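Local coordinates for protein putative O-methyltransferase (Klebsiella pneumoniae subsp. pneumoniae, PDB 3TFW) that probably transfers a methyl group from S-adenosylmethionine to an oxygen of a substrate not yet identified, at residues P25-L30 with M81-P86; L34-R39 with R105-L110. All blocks are in the same frame, centred on the assembly; numbering follows the deposited sequence.

Contact 1. Residues P25-L30 with M81-P86; sequences PGDPVL and MARELP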
loop_
_atom_site.group_PDB
_atom_site.type_symbol
_atom_site.label_atom_id
_atom_site.label_comp_id
_atom_site.label_asym_id
_atom_site.label_seq_id
_atom_site.Cartn_x
_atom_site.Cartn_y
_atom_site.Cartn_z
ATOM N N PRO A 25 -1.009 -15.861 -8.951
ATOM C CA PRO A 25 -0.778 -17.143 -9.623
ATOM C C PRO A 25 0.479 -17.849 -9.111
ATOM O O PRO A 25 1.422 -17.190 -8.657
ATOM C CB PRO A 25 -0.623 -16.747 -11.092
ATOM C CG PRO A 25 -0.136 -15.340 -11.059
ATOM C CD PRO A 25 -0.737 -14.709 -9.837
ATOM N N GLY A 26 0.478 -19.179 -9.175
ATOM C CA GLY A 26 1.649 -19.962 -8.797
ATOM C C GLY A 26 2.837 -19.595 -9.664
ATOM O O GLY A 26 2.697 -19.278 -10.846
ATOM N N ASP A 27 4.021 -19.625 -9.076
ATOM C CA ASP A 27 5.204 -19.260 -9.817
ATOM C C ASP A 27 6.353 -20.201 -9.477
ATOM O O ASP A 27 6.891 -20.140 -8.374
ATOM C CB ASP A 27 5.571 -17.790 -9.553
ATOM C CG ASP A 27 6.516 -17.233 -10.596
ATOM O OD1 ASP A 27 7.568 -17.856 -10.839
ATOM O OD2 ASP A 27 6.207 -16.170 -11.179
ATOM N N PRO A 28 6.727 -21.076 -10.440
ATOM C CA PRO A 28 7.774 -22.089 -10.272
ATOM C C PRO A 28 9.139 -21.489 -9.939
ATOM O O PRO A 28 9.836 -21.999 -9.070
ATOM C CB PRO A 28 7.823 -22.787 -11.646
ATOM C CG PRO A 28 6.510 -22.492 -12.275
ATOM C CD PRO A 28 6.153 -21.115 -11.796
ATOM N N VAL A 29 9.511 -20.407 -10.612
ATOM C CA VAL A 29 10.811 -19.781 -10.344
ATOM C C VAL A 29 10.883 -19.133 -8.953
ATOM O O VAL A 29 11.883 -19.298 -8.250
ATOM C CB VAL A 29 11.297 -18.850 -11.511
ATOM C CG1 VAL A 29 10.139 -18.230 -12.235
ATOM C CG2 VAL A 29 12.273 -17.785 -11.026
ATOM N N LEU A 30 9.819 -18.440 -8.535
ATOM C CA LEU A 30 9.789 -17.857 -7.193
ATOM C C LEU A 30 9.826 -18.925 -6.106
ATOM O O LEU A 30 10.485 -18.744 -5.083
ATOM C CB LEU A 30 8.580 -16.931 -6.995
ATOM C CG LEU A 30 8.589 -15.604 -7.751
ATOM C CD1 LEU A 30 7.332 -14.822 -7.422
ATOM C CD2 LEU A 30 9.836 -14.784 -7.433
HETATM N N MSE A 81 10.367 -7.011 -7.956
HETATM C CA MSE A 81 10.484 -5.679 -8.517
HETATM C C MSE A 81 11.066 -5.690 -9.915
HETATM O O MSE A 81 10.496 -5.064 -10.816
HETATM C CB MSE A 81 11.261 -4.744 -7.578
HETATM C CG MSE A 81 10.455 -4.433 -6.319
HETATM SE SE MSE A 81 11.396 -3.155 -5.201
HETATM C CE MSE A 81 12.766 -4.374 -4.489
ATOM N N ALA A 82 12.162 -6.429 -10.110
ATOM C CA ALA A 82 12.899 -6.395 -11.382
ATOM C C ALA A 82 12.089 -6.887 -12.579
ATOM O O ALA A 82 12.237 -6.365 -13.690
ATOM C CB ALA A 82 14.222 -7.166 -11.264
ATOM N N ARG A 83 11.210 -7.863 -12.359
ATOM C CA ARG A 83 10.340 -8.362 -13.448
ATOM C C ARG A 83 9.460 -7.283 -14.072
ATOM O O ARG A 83 9.056 -7.399 -15.233
ATOM C CB ARG A 83 9.449 -9.490 -12.950
ATOM C CG ARG A 83 10.145 -10.810 -12.862
ATOM C CD ARG A 83 9.353 -11.720 -11.973
ATOM N NE ARG A 83 9.842 -13.088 -12.038
ATOM C CZ ARG A 83 9.163 -14.134 -11.586
ATOM N NH1 ARG A 83 7.957 -13.964 -11.052
ATOM N NH2 ARG A 83 9.685 -15.351 -11.680
ATOM N N GLU A 84 9.181 -6.228 -13.308
ATOM C CA GLU A 84 8.291 -5.170 -13.764
ATOM C C GLU A 84 9.009 -4.037 -14.487
ATOM O O GLU A 84 8.365 -3.132 -14.992
ATOM C CB GLU A 84 7.455 -4.620 -12.597
ATOM C CG GLU A 84 6.643 -5.678 -11.865
ATOM C CD GLU A 84 5.657 -6.403 -12.764
ATOM O OE1 GLU A 84 5.180 -5.810 -13.748
ATOM O OE2 GLU A 84 5.351 -7.571 -12.472
ATOM N N LEU A 85 10.337 -4.091 -14.534
ATOM C CA LEU A 85 11.120 -3.084 -15.239
ATOM C C LEU A 85 10.992 -3.225 -16.760
ATOM O O LEU A 85 10.872 -4.341 -17.270
ATOM C CB LEU A 85 12.601 -3.158 -14.827
ATOM C CG LEU A 85 13.005 -2.698 -13.419
ATOM C CD1 LEU A 85 14.454 -3.122 -13.137
ATOM C CD2 LEU A 85 12.887 -1.179 -13.285
ATOM N N PRO A 86 11.022 -2.091 -17.485
ATOM C CA PRO A 86 11.138 -2.133 -18.949
ATOM C C PRO A 86 12.489 -2.717 -19.377
ATOM O O PRO A 86 13.372 -2.918 -18.533
ATOM C CB PRO A 86 11.043 -0.656 -19.348
ATOM C CG PRO A 86 11.505 0.096 -18.150
ATOM C CD PRO A 86 11.000 -0.709 -16.979
#

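Contact 2. Residues L34-R39 with R105-L110; sequences LENNHR and RENLQL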
loop_
_atom_site.group_PDB
_atom_site.type_symbol
_atom_site.label_atom_id
_atom_site.label_comp_id
_atom_site.label_asym_id
_atom_site.label_seq_id
_atom_site.Cartn_x
_atom_site.Cartn_y
_atom_site.Cartn_z
ATOM N N LEU A 34 12.946 -19.321 -3.220
ATOM C CA LEU A 34 12.744 -19.477 -1.781
ATOM C C LEU A 34 13.367 -20.782 -1.275
ATOM O O LEU A 34 13.971 -20.814 -0.206
ATOM C CB LEU A 34 11.243 -19.423 -1.424
ATOM C CG LEU A 34 10.520 -18.068 -1.487
ATOM C CD1 LEU A 34 9.003 -18.247 -1.389
ATOM C CD2 LEU A 34 11.013 -17.096 -0.413
ATOM N N GLU A 35 13.222 -21.847 -2.061
ATOM C CA GLU A 35 13.862 -23.138 -1.752
ATOM C C GLU A 35 15.382 -22.977 -1.634
ATOM O O GLU A 35 16.003 -23.512 -0.706
ATOM C CB GLU A 35 13.515 -24.180 -2.828
ATOM C CG GLU A 35 12.074 -24.669 -2.785
ATOM C CD GLU A 35 11.640 -25.458 -4.031
ATOM O OE1 GLU A 35 12.446 -25.663 -4.967
ATOM O OE2 GLU A 35 10.466 -25.873 -4.070
ATOM N N ASN A 36 15.968 -22.234 -2.578
ATOM C CA ASN A 36 17.405 -21.934 -2.575
ATOM C C ASN A 36 17.851 -21.172 -1.333
ATOM O O ASN A 36 18.895 -21.483 -0.740
ATOM C CB ASN A 36 17.784 -21.116 -3.816
ATOM C CG ASN A 36 17.783 -21.931 -5.090
ATOM O OD1 ASN A 36 17.711 -23.165 -5.064
ATOM N ND2 ASN A 36 17.866 -21.237 -6.232
ATOM N N ASN A 37 17.074 -20.153 -0.955
ATOM C CA ASN A 37 17.364 -19.366 0.246
ATOM C C ASN A 37 17.411 -20.220 1.509
ATOM O O ASN A 37 18.340 -20.105 2.315
ATOM C CB ASN A 37 16.334 -18.232 0.408
ATOM C CG ASN A 37 16.486 -17.157 -0.652
ATOM O OD1 ASN A 37 17.376 -17.228 -1.492
ATOM N ND2 ASN A 37 15.620 -16.148 -0.608
ATOM N N HIS A 38 16.395 -21.061 1.674
ATOM C CA HIS A 38 16.302 -21.947 2.835
ATOM C C HIS A 38 17.442 -22.957 2.843
ATOM O O HIS A 38 18.103 -23.137 3.853
ATOM C CB HIS A 38 14.954 -22.672 2.862
ATOM C CG HIS A 38 13.798 -21.777 3.185
ATOM N ND1 HIS A 38 12.500 -22.085 2.842
ATOM C CD2 HIS A 38 13.749 -20.574 3.802
ATOM C CE1 HIS A 38 11.697 -21.114 3.245
ATOM N NE2 HIS A 38 12.432 -20.183 3.826
ATOM N N ARG A 39 17.673 -23.593 1.697
ATOM C CA ARG A 39 18.785 -24.528 1.532
ATOM C C ARG A 39 20.134 -23.896 1.908
ATOM O O ARG A 39 20.961 -24.527 2.578
ATOM C CB ARG A 39 18.801 -25.075 0.098
ATOM C CG ARG A 39 19.904 -26.093 -0.192
ATOM C CD ARG A 39 19.680 -26.773 -1.539
ATOM N NE ARG A 39 18.303 -27.247 -1.670
ATOM C CZ ARG A 39 17.410 -26.773 -2.540
ATOM N NH1 ARG A 39 17.741 -25.818 -3.402
ATOM N NH2 ARG A 39 16.176 -27.270 -2.553
ATOM N N ARG A 105 22.944 -13.917 -6.376
ATOM C CA ARG A 105 23.455 -13.945 -7.767
ATOM C C ARG A 105 22.850 -15.129 -8.522
ATOM O O ARG A 105 22.378 -14.997 -9.660
ATOM C CB ARG A 105 24.988 -14.031 -7.808
ATOM C CG ARG A 105 25.724 -12.798 -7.313
ATOM C CD ARG A 105 27.216 -12.822 -7.655
ATOM N NE ARG A 105 27.903 -14.051 -7.261
ATOM C CZ ARG A 105 28.656 -14.175 -6.173
ATOM N NH1 ARG A 105 28.836 -13.141 -5.363
ATOM N NH2 ARG A 105 29.233 -15.339 -5.893
ATOM N N GLU A 106 22.835 -16.279 -7.864
ATOM C CA GLU A 106 22.253 -17.483 -8.443
ATOM C C GLU A 106 20.753 -17.347 -8.704
ATOM O O GLU A 106 20.264 -17.794 -9.739
ATOM C CB GLU A 106 22.570 -18.693 -7.570
ATOM C CG GLU A 106 24.051 -19.047 -7.609
ATOM C CD GLU A 106 24.474 -20.080 -6.579
ATOM O OE1 GLU A 106 23.622 -20.531 -5.773
ATOM O OE2 GLU A 106 25.677 -20.442 -6.574
ATOM N N ASN A 107 20.027 -16.723 -7.775
ATOM C CA ASN A 107 18.586 -16.533 -7.928
ATOM C C ASN A 107 18.220 -15.527 -9.019
ATOM O O ASN A 107 17.222 -15.704 -9.721
ATOM C CB ASN A 107 17.950 -16.112 -6.596
ATOM C CG ASN A 107 17.903 -17.237 -5.587
ATOM O OD1 ASN A 107 17.912 -18.417 -5.950
ATOM N ND2 ASN A 107 17.848 -16.883 -4.307
ATOM N N LEU A 108 19.030 -14.474 -9.145
ATOM C CA LEU A 108 18.860 -13.475 -10.196
ATOM C C LEU A 108 18.994 -14.120 -11.575
ATOM O O LEU A 108 18.218 -13.826 -12.481
ATOM C CB LEU A 108 19.860 -12.313 -10.026
ATOM C CG LEU A 108 19.675 -11.451 -8.760
ATOM C CD1 LEU A 108 20.811 -10.451 -8.570
ATOM C CD2 LEU A 108 18.309 -10.751 -8.718
ATOM N N GLN A 109 19.970 -15.011 -11.717
ATOM C CA GLN A 109 20.218 -15.685 -12.982
ATOM C C GLN A 109 19.079 -16.649 -13.292
ATOM O O GLN A 109 18.540 -16.647 -14.404
ATOM C CB GLN A 109 21.569 -16.414 -12.939
ATOM C CG GLN A 109 22.053 -16.919 -14.302
ATOM C CD GLN A 109 23.180 -17.940 -14.191
ATOM O OE1 GLN A 109 24.118 -17.781 -13.400
ATOM N NE2 GLN A 109 23.095 -18.992 -14.995
ATOM N N LEU A 110 18.704 -17.450 -12.298
ATOM C CA LEU A 110 17.604 -18.404 -12.407
ATOM C C LEU A 110 16.305 -17.730 -12.866
ATOM O O LEU A 110 15.582 -18.259 -13.722
ATOM C CB LEU A 110 17.419 -19.121 -11.056
ATOM C CG LEU A 110 16.111 -19.816 -10.667
ATOM C CD1 LEU A 110 15.732 -20.937 -11.624
ATOM C CD2 LEU A 110 16.241 -20.350 -9.253
#

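Contact 1. Residues P25-L30 with M81-P86
The backbones of 25-30 and 81-86 stay far apart, with 11.4 Å between the CA atoms of Leu-30 and Arg-83, and the arginine side chain bridges the distance. Arg-83 lies in a type I turn from Ala-82 to Leu-85, at the C-terminal end of helix 76-82. Its chain runs extended from CG to NE and presents the guanidinium edge to Asp-27. Arg-83 NH1 donates to Asp-27 OD2 at 2.8 Å in a salt bridge, meeting the oxygen from above the carboxylate plane, while Arg-83 NH2 makes a weak bond of 3.4 Å to Asp-27 OD1; the two flat groups are 26° apart. Asp-27 is also the N-cap of helix 28-39: its OD1 accepts from Leu-30 N at 3.3 Å, and more weakly from Val-29 N. The Asp-27 carboxylate is swung away from its own backbone N (chi1 -162°), which places it between these amides and the guanidinium. Val-29 approaches the guanidinium edge near NH2, and Leu-30 CD2 lies over one face, off centre. The contact thus ties the start of helix 28-39 to the end of helix 76-82. Leu-30 also packs on Tyr-76, Ile-79 and Trp-80, and Glu-84 pairs with Arg-60 of helix 49-62.

Contact 2. Residues L34-R39 with R105-L110
Asn-107 and Asn-36 slide past each other in opposite directions where segments 34-39 and 105-110, parts of helices 28-39 and 98-110, run nearly antiparallel, their axes 10.4 Å apart at an angle of 165°. The Asn-107 side chain reaches into that gap. Its CB starts out toward the partner helix, and with CG anti to the carbonyl carbon (chi1 -72°) the amide is carried between Asn-36 and Asn-37. Asn-107 CG itself only skirts the polar ends of these two residues, at about 4.1 Å from both Asn-36 ND2 and Asn-37 OD1. From there the group divides its work. Asn-107 OD1 accepts from Asn-36 ND2 at 2.8 Å through an almost straight bond, with the donor nearly in line with the carbonyl, and Asn-36 CB rests against the same oxygen at 3.4 Å. The two amides are practically coplanar. Asn-107 ND2 gives a weak, bent bond to Asn-37 OD1 at 2.9 Å, the Asn-37 amide plane being turned 50° from that of Asn-107; it also donates to Gly-74 O. The buried amide therefore has partners for both its oxygen and its nitrogen. Leu-110 CD2 packs against Asn-36 ND2 at 3.5 Å. Asp-46 accepts from Asn-37 ND2. The contact joins helix 28-39 to helix 98-110, which precedes strand 117-121 at one edge of the sheet; just before segment 34-39, Val-33 touches Asn-107 and Arg-32 touches Leu-110.

Both contacts use helix 28-39, contact 1 at its N-terminal end and contact 2 along its last turns, so the helix is fastened to two different elements, the C-terminal end of helix 76-82 and helix 98-110. Their centres are 13 Å apart, and Val-29 comes within packing distance of the Leu-110 backbone, linking the two. Each is partly buried. Contact 1 is ionic, reached by one long side chain and coupled to a helix cap; contact 2 is uncharged, built from short amides between two nearly antiparallel helices, with Asn-37 and Asn-107 buried. The surrounding sheet order, 3-2-1-4-5-7-6, is that of the class I methyltransferase fold.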